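Local coordinates for odorant binding protein (AGAP007287-PA) (Anopheles gambiae, PDB 3PM2) that binds hydrophobic odorants, among them indole, menthol and decanal, and is thought to carry them through the aqueous fluid around olfactory sensory dendrites, at residues Asn14-Pro22 / Leu145-Phe154; Leu138-Phe146 / Leu163-Phe172. All coordinates share one frame; numbering follows the deposited sequence.

Contact 1 (Asn14-Pro22 / Leu145-Phe154); sequences NAAECCVTP and LFAECPAKLF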
loop_
_atom_site.group_PDB
_atom_site.type_symbol
_atom_site.label_atom_id
_atom_site.label_comp_id
_atom_site.label_asym_id
_atom_site.label_seq_id
_atom_site.Cartn_x
_atom_site.Cartn_y
_atom_site.Cartn_z
ATOM N N ASN A 14 16.396 2.554 -0.064
ATOM C CA ASN A 14 15.476 1.485 0.328
ATOM C C ASN A 14 14.840 1.895 1.661
ATOM O O ASN A 14 15.559 2.283 2.578
ATOM C CB ASN A 14 16.265 0.181 0.446
ATOM C CG ASN A 14 15.522 -1.018 0.968
ATOM O OD1 ASN A 14 14.315 -1.194 0.760
ATOM N ND2 ASN A 14 16.260 -1.908 1.626
ATOM N N ALA A 15 13.493 1.888 1.742
ATOM C CA ALA A 15 12.769 2.328 2.937
ATOM C C ALA A 15 13.160 1.567 4.209
ATOM O O ALA A 15 13.156 2.166 5.286
ATOM C CB ALA A 15 11.277 2.248 2.712
ATOM N N ALA A 16 13.519 0.267 4.079
ATOM C CA ALA A 16 13.972 -0.597 5.175
ATOM C C ALA A 16 15.186 0.003 5.890
ATOM O O ALA A 16 15.381 -0.242 7.076
ATOM C CB ALA A 16 14.309 -1.978 4.645
ATOM N N GLU A 17 15.960 0.841 5.189
ATOM C CA GLU A 17 17.111 1.532 5.767
ATOM C C GLU A 17 16.713 2.739 6.636
ATOM O O GLU A 17 17.547 3.281 7.358
ATOM C CB GLU A 17 18.109 1.902 4.675
ATOM C CG GLU A 17 18.781 0.677 4.080
ATOM C CD GLU A 17 19.703 0.926 2.908
ATOM O OE1 GLU A 17 19.931 2.108 2.559
ATOM O OE2 GLU A 17 20.212 -0.068 2.344
ATOM N N CYS A 18 15.432 3.153 6.563
ATOM C CA CYS A 18 14.864 4.218 7.386
ATOM C C CYS A 18 14.144 3.624 8.579
ATOM O O CYS A 18 14.234 4.181 9.664
ATOM C CB CYS A 18 13.932 5.099 6.569
ATOM S SG CYS A 18 14.770 5.988 5.246
ATOM N N CYS A 19 13.365 2.551 8.358
ATOM C CA CYS A 19 12.614 1.855 9.410
ATOM C C CYS A 19 12.274 0.453 8.949
ATOM O O CYS A 19 11.818 0.277 7.814
ATOM C CB CYS A 19 11.351 2.625 9.811
ATOM S SG CYS A 19 10.468 1.896 11.224
ATOM N N VAL A 20 12.429 -0.543 9.842
ATOM C CA VAL A 20 12.037 -1.907 9.545
ATOM C C VAL A 20 10.573 -2.004 9.989
ATOM O O VAL A 20 10.269 -1.834 11.169
ATOM C CB VAL A 20 12.968 -2.969 10.192
ATOM C CG1 VAL A 20 12.490 -4.378 9.868
ATOM C CG2 VAL A 20 14.412 -2.778 9.727
ATOM N N THR A 21 9.663 -2.195 9.033
ATOM C CA THR A 21 8.221 -2.194 9.312
ATOM C C THR A 21 7.602 -3.592 9.171
ATOM O O THR A 21 8.134 -4.439 8.446
ATOM C CB THR A 21 7.497 -1.237 8.317
ATOM O OG1 THR A 21 7.820 -1.639 7.002
ATOM C CG2 THR A 21 7.871 0.238 8.492
ATOM N N PRO A 22 6.429 -3.835 9.795
ATOM C CA PRO A 22 5.724 -5.104 9.574
ATOM C C PRO A 22 5.340 -5.254 8.098
ATOM O O PRO A 22 5.271 -4.259 7.352
ATOM C CB PRO A 22 4.465 -4.946 10.435
ATOM C CG PRO A 22 4.857 -3.962 11.484
ATOM C CD PRO A 22 5.656 -2.968 10.701
ATOM N N LEU A 145 2.231 2.495 8.743
ATOM C CA LEU A 145 3.292 1.794 9.495
ATOM C C LEU A 145 4.595 2.582 9.515
ATOM O O LEU A 145 5.206 2.734 10.573
ATOM C CB LEU A 145 3.552 0.366 8.963
ATOM C CG LEU A 145 2.359 -0.604 9.125
ATOM C CD1 LEU A 145 2.551 -1.865 8.237
ATOM C CD2 LEU A 145 2.017 -0.858 10.629
ATOM N N PHE A 146 5.000 3.103 8.354
ATOM C CA PHE A 146 6.220 3.893 8.206
ATOM C C PHE A 146 6.174 5.185 9.039
ATOM O O PHE A 146 7.154 5.497 9.717
ATOM C CB PHE A 146 6.476 4.201 6.713
ATOM C CG PHE A 146 7.841 4.773 6.399
ATOM C CD1 PHE A 146 8.976 3.960 6.398
ATOM C CD2 PHE A 146 7.988 6.110 6.051
ATOM C CE1 PHE A 146 10.225 4.472 6.029
ATOM C CE2 PHE A 146 9.250 6.632 5.720
ATOM C CZ PHE A 146 10.360 5.812 5.716
ATOM N N ALA A 147 5.033 5.913 9.001
ATOM C CA ALA A 147 4.813 7.171 9.744
ATOM C C ALA A 147 4.772 6.979 11.268
ATOM O O ALA A 147 5.147 7.879 12.021
ATOM C CB ALA A 147 3.512 7.818 9.276
ATOM N N GLU A 148 4.329 5.804 11.722
ATOM C CA GLU A 148 4.206 5.493 13.147
ATOM C C GLU A 148 5.498 4.942 13.756
ATOM O O GLU A 148 5.572 4.710 14.967
ATOM C CB GLU A 148 3.054 4.509 13.384
ATOM C CG GLU A 148 1.670 5.071 13.121
ATOM C CD GLU A 148 1.197 6.156 14.056
ATOM O OE1 GLU A 148 1.872 6.424 15.073
ATOM O OE2 GLU A 148 0.144 6.754 13.755
ATOM N N CYS A 149 6.503 4.716 12.926
ATOM C CA CYS A 149 7.788 4.197 13.395
ATOM C C CYS A 149 8.336 4.990 14.607
ATOM O O CYS A 149 8.482 6.205 14.497
ATOM C CB CYS A 149 8.804 4.158 12.261
ATOM S SG CYS A 149 10.351 3.309 12.699
ATOM N N PRO A 150 8.591 4.342 15.768
ATOM C CA PRO A 150 9.192 5.076 16.912
ATOM C C PRO A 150 10.516 5.726 16.500
ATOM O O PRO A 150 11.282 5.107 15.767
ATOM C CB PRO A 150 9.460 3.970 17.944
ATOM C CG PRO A 150 8.498 2.856 17.570
ATOM C CD PRO A 150 8.440 2.902 16.074
ATOM N N ALA A 151 10.801 6.956 16.974
ATOM C CA ALA A 151 12.036 7.685 16.617
ATOM C C ALA A 151 13.286 6.827 16.915
ATOM O O ALA A 151 14.228 6.852 16.139
ATOM C CB ALA A 151 12.121 8.991 17.387
ATOM N N LYS A 152 13.233 5.997 17.965
ATOM C CA LYS A 152 14.358 5.130 18.359
ATOM C C LYS A 152 14.665 4.052 17.292
ATOM O O LYS A 152 15.754 3.481 17.315
ATOM C CB LYS A 152 14.160 4.520 19.765
ATOM C CG LYS A 152 13.013 3.519 19.897
ATOM C CD LYS A 152 12.987 2.855 21.264
ATOM C CE LYS A 152 12.008 1.700 21.294
ATOM N NZ LYS A 152 11.912 1.070 22.638
ATOM N N LEU A 153 13.685 3.762 16.391
ATOM C CA LEU A 153 13.787 2.755 15.327
ATOM C C LEU A 153 13.875 3.368 13.939
ATOM O O LEU A 153 13.910 2.636 12.949
ATOM C CB LEU A 153 12.589 1.767 15.412
ATOM C CG LEU A 153 12.536 0.928 16.696
ATOM C CD1 LEU A 153 11.202 0.256 16.848
ATOM C CD2 LEU A 153 13.669 -0.093 16.739
ATOM N N PHE A 154 13.916 4.702 13.868
ATOM C CA PHE A 154 13.917 5.437 12.610
ATOM C C PHE A 154 15.264 6.070 12.383
ATOM O O PHE A 154 15.797 6.732 13.279
ATOM C CB PHE A 154 12.812 6.513 12.613
ATOM C CG PHE A 154 12.471 7.067 11.243
ATOM C CD1 PHE A 154 11.462 6.498 10.476
ATOM C CD2 PHE A 154 13.130 8.185 10.742
ATOM C CE1 PHE A 154 11.150 7.012 9.210
ATOM C CE2 PHE A 154 12.804 8.711 9.484
ATOM C CZ PHE A 154 11.824 8.114 8.725
HETATM O O HOH W 1 16.173 2.552 11.333
HETATM O O HOH W 2 13.561 -0.148 12.543
#

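Contact 2 (Leu138-Phe146 / Leu163-Phe172); sequences LACMGMTLF and LKSYHSKCPF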
loop_
_atom_site.group_PDB
_atom_site.type_symbol
_atom_site.label_atom_id
_atom_site.label_comp_id
_atom_site.label_asym_id
_atom_site.label_seq_id
_atom_site.Cartn_x
_atom_site.Cartn_y
_atom_site.Cartn_z
ATOM N N LEU A 138 -3.700 -1.735 1.228
ATOM C CA LEU A 138 -2.257 -1.899 1.205
ATOM C C LEU A 138 -1.478 -0.580 1.224
ATOM O O LEU A 138 -0.481 -0.463 1.961
ATOM C CB LEU A 138 -1.823 -2.815 0.032
ATOM C CG LEU A 138 -0.364 -3.296 0.041
ATOM C CD1 LEU A 138 -0.065 -4.180 1.277
ATOM C CD2 LEU A 138 -0.039 -4.072 -1.262
ATOM N N ALA A 139 -1.933 0.406 0.423
ATOM C CA ALA A 139 -1.321 1.732 0.369
ATOM C C ALA A 139 -1.353 2.377 1.746
ATOM O O ALA A 139 -0.325 2.856 2.223
ATOM C CB ALA A 139 -2.054 2.626 -0.631
ATOM N N CYS A 140 -2.526 2.361 2.390
ATOM C CA CYS A 140 -2.754 2.915 3.714
ATOM C C CYS A 140 -1.884 2.190 4.755
ATOM O O CYS A 140 -1.266 2.845 5.600
ATOM C CB CYS A 140 -4.235 2.829 4.060
ATOM S SG CYS A 140 -4.636 3.395 5.721
ATOM N N MET A 141 -1.818 0.856 4.693
ATOM C CA MET A 141 -1.006 0.106 5.655
ATOM C C MET A 141 0.457 0.517 5.610
ATOM O O MET A 141 1.052 0.835 6.645
ATOM C CB MET A 141 -1.163 -1.404 5.492
ATOM C CG MET A 141 -2.434 -1.961 6.122
ATOM S SD MET A 141 -2.698 -1.586 7.878
ATOM C CE MET A 141 -1.251 -2.437 8.610
ATOM N N GLY A 142 1.035 0.498 4.423
ATOM C CA GLY A 142 2.433 0.857 4.267
ATOM C C GLY A 142 2.750 2.263 4.733
ATOM O O GLY A 142 3.743 2.471 5.447
ATOM N N MET A 143 1.916 3.242 4.335
ATOM C CA MET A 143 2.175 4.645 4.710
ATOM C C MET A 143 2.034 4.849 6.211
ATOM O O MET A 143 2.862 5.532 6.803
ATOM C CB MET A 143 1.236 5.606 3.950
ATOM C CG MET A 143 1.502 5.592 2.446
ATOM S SD MET A 143 0.386 6.705 1.515
ATOM C CE MET A 143 -1.089 5.967 1.725
ATOM N N THR A 144 0.986 4.262 6.806
ATOM C CA THR A 144 0.729 4.404 8.250
ATOM C C THR A 144 1.835 3.744 9.084
ATOM O O THR A 144 2.295 4.358 10.053
ATOM C CB THR A 144 -0.660 3.851 8.619
ATOM O OG1 THR A 144 -1.663 4.501 7.812
ATOM C CG2 THR A 144 -0.969 4.012 10.115
ATOM N N LEU A 145 2.231 2.495 8.743
ATOM C CA LEU A 145 3.292 1.794 9.495
ATOM C C LEU A 145 4.595 2.582 9.515
ATOM O O LEU A 145 5.206 2.734 10.573
ATOM C CB LEU A 145 3.552 0.366 8.963
ATOM C CG LEU A 145 2.359 -0.604 9.125
ATOM C CD1 LEU A 145 2.551 -1.865 8.237
ATOM C CD2 LEU A 145 2.017 -0.858 10.629
ATOM N N PHE A 146 5.000 3.103 8.354
ATOM C CA PHE A 146 6.220 3.893 8.206
ATOM C C PHE A 146 6.174 5.185 9.039
ATOM O O PHE A 146 7.154 5.497 9.717
ATOM C CB PHE A 146 6.476 4.201 6.713
ATOM C CG PHE A 146 7.841 4.773 6.399
ATOM C CD1 PHE A 146 8.976 3.960 6.398
ATOM C CD2 PHE A 146 7.988 6.110 6.051
ATOM C CE1 PHE A 146 10.225 4.472 6.029
ATOM C CE2 PHE A 146 9.250 6.632 5.720
ATOM C CZ PHE A 146 10.360 5.812 5.716
ATOM N N LEU A 163 12.083 10.654 2.327
ATOM C CA LEU A 163 11.186 9.520 2.215
ATOM C C LEU A 163 9.965 9.674 3.140
ATOM O O LEU A 163 8.864 9.277 2.747
ATOM C CB LEU A 163 11.902 8.179 2.432
ATOM C CG LEU A 163 12.947 7.732 1.383
ATOM C CD1 LEU A 163 13.362 6.290 1.649
ATOM C CD2 LEU A 163 12.422 7.869 -0.064
ATOM N N LYS A 164 10.147 10.276 4.340
ATOM C CA LYS A 164 9.039 10.539 5.272
ATOM C C LYS A 164 8.055 11.510 4.566
ATOM O O LYS A 164 6.850 11.264 4.560
ATOM C CB LYS A 164 9.575 11.152 6.578
ATOM C CG LYS A 164 8.517 11.667 7.538
ATOM C CD LYS A 164 9.125 12.529 8.661
ATOM C CE LYS A 164 8.063 13.330 9.373
ATOM N NZ LYS A 164 8.602 14.038 10.568
ATOM N N SER A 165 8.579 12.605 3.997
ATOM C CA SER A 165 7.745 13.586 3.284
ATOM C C SER A 165 7.003 12.934 2.120
ATOM O O SER A 165 5.774 13.038 2.047
ATOM C CB SER A 165 8.594 14.734 2.755
ATOM O OG SER A 165 9.109 15.474 3.847
ATOM N N TYR A 166 7.740 12.237 1.241
ATOM C CA TYR A 166 7.162 11.609 0.061
ATOM C C TYR A 166 6.096 10.589 0.391
ATOM O O TYR A 166 4.984 10.667 -0.140
ATOM C CB TYR A 166 8.252 10.994 -0.824
ATOM C CG TYR A 166 7.711 10.402 -2.108
ATOM C CD1 TYR A 166 7.293 11.220 -3.156
ATOM C CD2 TYR A 166 7.554 9.027 -2.253
ATOM C CE1 TYR A 166 6.709 10.685 -4.304
ATOM C CE2 TYR A 166 7.014 8.478 -3.421
ATOM C CZ TYR A 166 6.614 9.309 -4.453
ATOM O OH TYR A 166 6.068 8.751 -5.596
ATOM N N HIS A 167 6.414 9.699 1.331
ATOM C CA HIS A 167 5.539 8.596 1.716
ATOM C C HIS A 167 4.425 8.941 2.701
ATOM O O HIS A 167 3.598 8.073 3.010
ATOM C CB HIS A 167 6.344 7.341 2.102
ATOM C CG HIS A 167 7.075 6.729 0.943
ATOM N ND1 HIS A 167 6.394 6.125 -0.100
ATOM C CD2 HIS A 167 8.407 6.627 0.713
ATOM C CE1 HIS A 167 7.327 5.694 -0.940
ATOM N NE2 HIS A 167 8.553 5.951 -0.480
ATOM N N SER A 168 4.335 10.231 3.111
ATOM C CA SER A 168 3.210 10.686 3.927
ATOM C C SER A 168 1.986 10.810 3.001
ATOM O O SER A 168 0.849 10.720 3.469
ATOM C CB SER A 168 3.488 12.021 4.611
ATOM O OG SER A 168 3.612 13.085 3.680
ATOM N N LYS A 169 2.234 10.938 1.697
ATOM C CA LYS A 169 1.165 11.078 0.686
ATOM C C LYS A 169 1.154 9.974 -0.343
ATOM O O LYS A 169 0.083 9.664 -0.884
ATOM C CB LYS A 169 1.326 12.417 -0.058
ATOM C CG LYS A 169 1.160 13.653 0.822
ATOM C CD LYS A 169 1.823 14.877 0.191
ATOM C CE LYS A 169 3.339 14.908 0.303
ATOM N NZ LYS A 169 3.798 15.588 1.547
ATOM N N CYS A 170 2.354 9.442 -0.692
ATOM C CA CYS A 170 2.518 8.426 -1.730
ATOM C C CYS A 170 2.854 7.058 -1.210
ATOM O O CYS A 170 3.824 6.905 -0.464
ATOM C CB CYS A 170 3.515 8.880 -2.777
ATOM S SG CYS A 170 2.977 10.352 -3.657
ATOM N N PRO A 171 2.097 6.038 -1.663
ATOM C CA PRO A 171 2.351 4.677 -1.176
ATOM C C PRO A 171 3.618 4.058 -1.714
ATOM O O PRO A 171 4.156 4.478 -2.750
ATOM C CB PRO A 171 1.146 3.873 -1.668
ATOM C CG PRO A 171 0.636 4.642 -2.868
ATOM C CD PRO A 171 0.918 6.090 -2.565
ATOM N N PHE A 172 4.055 3.016 -1.023
ATOM C CA PHE A 172 5.197 2.201 -1.395
ATOM C C PHE A 172 4.743 1.316 -2.547
ATOM O O PHE A 172 3.862 0.483 -2.357
ATOM C CB PHE A 172 5.657 1.372 -0.183
ATOM C CG PHE A 172 6.243 2.223 0.921
ATOM C CD1 PHE A 172 7.578 2.611 0.886
ATOM C CD2 PHE A 172 5.454 2.659 1.984
ATOM C CE1 PHE A 172 8.111 3.437 1.885
ATOM C CE2 PHE A 172 5.994 3.463 2.997
ATOM C CZ PHE A 172 7.316 3.856 2.936
HETATM O O HOH W 3 2.092 1.993 1.108
HETATM O O HOH W 4 4.402 7.197 5.472
#

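Contact 1 (Asn14-Pro22 / Leu145-Phe154)
The carbonyl oxygen of Leu153 receives hydrogen bonds from two waters that tie it to the facing loop: one also donates to Cys18 O, the other accepts from Val20 N. No direct hydrogen bond joins 14-22 to 145-154; the one covalent link between them is a disulfide of this mainly helical C-plus odorant-binding protein, which fastens the loop ahead of helix 27-44 to the turn following helix 133-147. Cys19 SG and Cys149 SG are 2.0 Å apart with a C-S-S-C torsion of 89°, close to the relaxed right angle. Both sulfurs, turned away from their own backbone N, are put into the gap between the chains, where they meet.

Around the bridge, two phenylalanines receive the loop differently. Phe146 meets it with its ring edge: Cys18 CB is 3.7 Å from Phe146 CZ, and Ala15 O lies 3.8 Å from Phe146 CE1 while accepting the backbone N-H groups of Cys18 and Cys19. Phe154 instead offers a face, over whose rim the carbonyl oxygen Cys18 O sits 3.6 Å above the ring plane. That same oxygen makes a CA-H...O contact with Phe154 CA at 3.2 Å. With chi1 at -164°, Phe154 CG is carried away from its own N, and its ring turns an edge atom, CE1, over a face of Phe146. The neighbouring Cys18 SG is held by a second disulfide, to Cys160 of helix 158-167.

Farther along the loop, the methyl Thr21 CG2 rests 4.0 Å from Phe146 CA. Beyond it, Pro22 packs against Leu145, whose CD1 reaches to 3.7 Å from Pro22 O.

Contact 2 (Leu138-Phe146 / Leu163-Phe172)
Phe146 and Phe172 form the aromatic part of this interface, a T-shaped pair with centroids 5.2 Å apart and planes at 69°. Phe172 is the edge partner: its CZ stands 3.6 Å from Phe146 CG, over a ring face, while its CE2 comes to 3.5 Å from Gly142 O. A face of Phe172 is covered by the His167 imidazole, with Phe172 CE1 over the imidazole centre; Tyr166 CD2 covers the other face of the imidazole. His167 ND1 donates to Cys170 O at 2.7 Å, fixing the rotation of the ring.

Ala139 and Met143 supply the remaining side-chain packing. Ala139 CB touches Pro171 CB at 3.6 Å. With CG anti to its carbonyl carbon (chi1 -65°) and the chain extended at chi2, Met143 brings CG to 3.3 Å from His167 O and lays SD against the Cys170-Pro171 peptide.

Polar links run through water. One molecule donates to Ala139 O and accepts from Phe172 N; another donates to Met143 O and, weakly, to His167 O.

Segments 138-146 and 163-167, parts of helices 133-147 and 158-167, run roughly antiparallel (148°), their axes 10.4 Å apart at closest approach. The tail after helix 158-167 turns back so that Pro171 and the Phe172 ring pack against helix 133-147, which elsewhere packs on helices 92-109 and 74-85.

Phe146, near the end of helix 133-147, belongs to both contacts, whose centres are 11 Å apart. Its two ring faces are divided between them: the ring of Phe154, from contact 1, stands over one and that of Phe172, from contact 2, over the other. The contacts also touch directly, Ala15 CB packing 3.5 Å from Phe172 CE1 and Cys18 SG 3.9 Å from Leu163 CD1, so the N-terminal loop meets both helix 158-167 and the C-terminal tail. Disulfides join the same regions: Cys170 to Cys5 links the C-terminal tail to the N-terminal region, and Cys140 to Cys103 links helix 133-147 to helix 92-109.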